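Local coordinates for flagellar hook associated protein type 3 FlgL (Legionella pneumophila subsp. pneumophila, PDB 5YTI) that probably serves as a structural component of the bacterial flagellum, as a hook-associated member of the flagellin family, at residues E92-A97 with Q326-I331. Sequence-based numbering, arbitrary orientation.
Sequences EIQIQA and QLLAQI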
loop_
_atom_site.group_PDB
_atom_site.type_symbol
_atom_site.label_atom_id
_atom_site.label_comp_id
_atom_site.label_asym_id
_atom_site.label_seq_id
_atom_site.Cartn_x
_atom_site.Cartn_y
_atom_site.Cartn_z
ATOM N N GLU A 92 -14.561 9.159 12.937
ATOM C CA GLU A 92 -15.239 9.648 14.149
ATOM C C GLU A 92 -15.672 8.422 14.940
ATOM O O GLU A 92 -15.253 8.239 16.087
ATOM C CB GLU A 92 -16.461 10.526 13.825
ATOM C CG GLU A 92 -16.171 11.923 13.262
ATOM C CD GLU A 92 -17.406 12.786 12.993
ATOM O OE1 GLU A 92 -18.231 12.541 12.068
ATOM O OE2 GLU A 92 -17.534 13.781 13.709
ATOM N N ILE A 93 -16.453 7.553 14.300
ATOM C CA ILE A 93 -16.857 6.261 14.883
ATOM C C ILE A 93 -15.690 5.465 15.495
ATOM O O ILE A 93 -15.773 5.086 16.649
ATOM C CB ILE A 93 -17.600 5.352 13.871
ATOM C CG1 ILE A 93 -18.974 5.921 13.558
ATOM C CG2 ILE A 93 -17.767 3.943 14.430
ATOM C CD1 ILE A 93 -19.775 5.147 12.522
ATOM N N GLN A 94 -14.615 5.219 14.744
ATOM C CA GLN A 94 -13.518 4.411 15.293
ATOM C C GLN A 94 -12.957 5.015 16.550
ATOM O O GLN A 94 -12.516 4.270 17.420
ATOM C CB GLN A 94 -12.367 4.165 14.302
ATOM C CG GLN A 94 -11.275 3.181 14.774
ATOM C CD GLN A 94 -11.806 1.960 15.520
ATOM O OE1 GLN A 94 -12.822 1.371 15.167
ATOM N NE2 GLN A 94 -11.106 1.577 16.557
ATOM N N ILE A 95 -12.968 6.340 16.660
ATOM C CA ILE A 95 -12.369 6.969 17.825
ATOM C C ILE A 95 -13.164 6.726 19.098
ATOM O O ILE A 95 -12.568 6.463 20.127
ATOM C CB ILE A 95 -12.154 8.463 17.629
ATOM C CG1 ILE A 95 -10.697 8.700 17.243
ATOM C CG2 ILE A 95 -12.457 9.206 18.928
ATOM C CD1 ILE A 95 -10.449 10.084 16.691
ATOM N N GLN A 96 -14.493 6.800 19.013
ATOM C CA GLN A 96 -15.370 6.465 20.141
ATOM C C GLN A 96 -15.215 4.996 20.553
ATOM O O GLN A 96 -15.274 4.654 21.763
ATOM C CB GLN A 96 -16.848 6.666 19.815
ATOM C CG GLN A 96 -17.193 7.651 18.719
ATOM C CD GLN A 96 -17.240 9.075 19.198
ATOM O OE1 GLN A 96 -16.598 9.955 18.616
ATOM N NE2 GLN A 96 -18.011 9.317 20.254
ATOM N N ALA A 97 -15.028 4.126 19.554
ATOM C CA ALA A 97 -14.864 2.691 19.806
ATOM C C ALA A 97 -13.684 2.445 20.736
ATOM O O ALA A 97 -13.571 1.375 21.346
ATOM C CB ALA A 97 -14.676 1.937 18.506
ATOM N N GLN A 326 -5.078 -0.063 15.573
ATOM C CA GLN A 326 -4.742 -0.524 14.224
ATOM C C GLN A 326 -5.770 0.004 13.255
ATOM O O GLN A 326 -5.430 0.548 12.215
ATOM C CB GLN A 326 -4.646 -2.065 14.142
ATOM C CG GLN A 326 -3.473 -2.633 14.928
ATOM C CD GLN A 326 -2.224 -2.738 14.105
ATOM O OE1 GLN A 326 -2.246 -3.388 13.068
ATOM N NE2 GLN A 326 -1.117 -2.134 14.564
ATOM N N LEU A 327 -7.037 -0.142 13.618
ATOM C CA LEU A 327 -8.119 0.222 12.728
ATOM C C LEU A 327 -8.149 1.726 12.513
ATOM O O LEU A 327 -8.619 2.191 11.498
ATOM C CB LEU A 327 -9.456 -0.299 13.246
ATOM C CG LEU A 327 -9.674 -1.810 13.134
ATOM C CD1 LEU A 327 -10.954 -2.197 13.855
ATOM C CD2 LEU A 327 -9.761 -2.244 11.676
ATOM N N LEU A 328 -7.623 2.498 13.447
ATOM C CA LEU A 328 -7.563 3.907 13.218
ATOM C C LEU A 328 -6.528 4.150 12.150
ATOM O O LEU A 328 -6.729 4.934 11.250
ATOM C CB LEU A 328 -7.156 4.602 14.482
ATOM C CG LEU A 328 -7.108 6.105 14.377
ATOM C CD1 LEU A 328 -8.502 6.646 14.065
ATOM C CD2 LEU A 328 -6.583 6.628 15.705
ATOM N N ALA A 329 -5.408 3.459 12.227
ATOM C CA ALA A 329 -4.360 3.694 11.233
ATOM C C ALA A 329 -4.843 3.340 9.842
ATOM O O ALA A 329 -4.455 3.968 8.868
ATOM C CB ALA A 329 -3.102 2.905 11.564
ATOM N N GLN A 330 -5.704 2.337 9.751
ATOM C CA GLN A 330 -6.131 1.862 8.444
ATOM C C GLN A 330 -7.144 2.763 7.773
ATOM O O GLN A 330 -7.044 3.028 6.570
ATOM C CB GLN A 330 -6.654 0.437 8.554
ATOM C CG GLN A 330 -5.504 -0.522 8.805
ATOM C CD GLN A 330 -5.924 -1.968 8.814
ATOM O OE1 GLN A 330 -5.189 -2.797 9.350
ATOM N NE2 GLN A 330 -7.091 -2.294 8.206
ATOM N N ILE A 331 -8.128 3.189 8.558
ATOM C CA ILE A 331 -8.996 4.274 8.181
ATOM C C ILE A 331 -8.197 5.472 7.695
ATOM O O ILE A 331 -8.574 6.048 6.689
ATOM C CB ILE A 331 -9.847 4.745 9.343
ATOM C CG1 ILE A 331 -11.057 3.854 9.503
ATOM C CG2 ILE A 331 -10.312 6.154 9.096
ATOM C CD1 ILE A 331 -11.754 3.559 8.199
#
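A chi1 of -173° swings CG of Q94 away from its own backbone N, and with the chain then bent at chi2 the side chain reaches across to the backbone of L328 and the CB of L327. The setting is the antiparallel helical bundle of a flagellin-family protein, where the long helices 49-96 and 316-374 run side by side; here their local axes lie 9.7 Å apart at 169°. The pair illustrates how a glutamine can fill a helix-helix interface with its carbon skeleton while its amide NE2 finds its partner outside the two segments. Q94 CG rests 3.9 Å from L328 N, and further out Q94 CD meets L327 CB at 4.0 Å, the two side chains crossing at about a right angle. No hydrogen bond joins the two segments. Q94 NE2 instead donates to N324 OD1, just before 326-331 on the same helix, which anchors the amide of this buried residue. N324 also uses its ND2 to bind A97 O, where R107 NH1 is a second donor, so one asparagine holds both the Q94 side chain and the A97 carbonyl.

Q94 also touches M303 of helix 296-307, and E216 of the second subunit lies against L328. The more open side of the interface is apolar. L328, whose extended first torsion (chi1 -178°) carries its branch toward the other helix, brings its CD1 to 4.4 Å from I95 CG1.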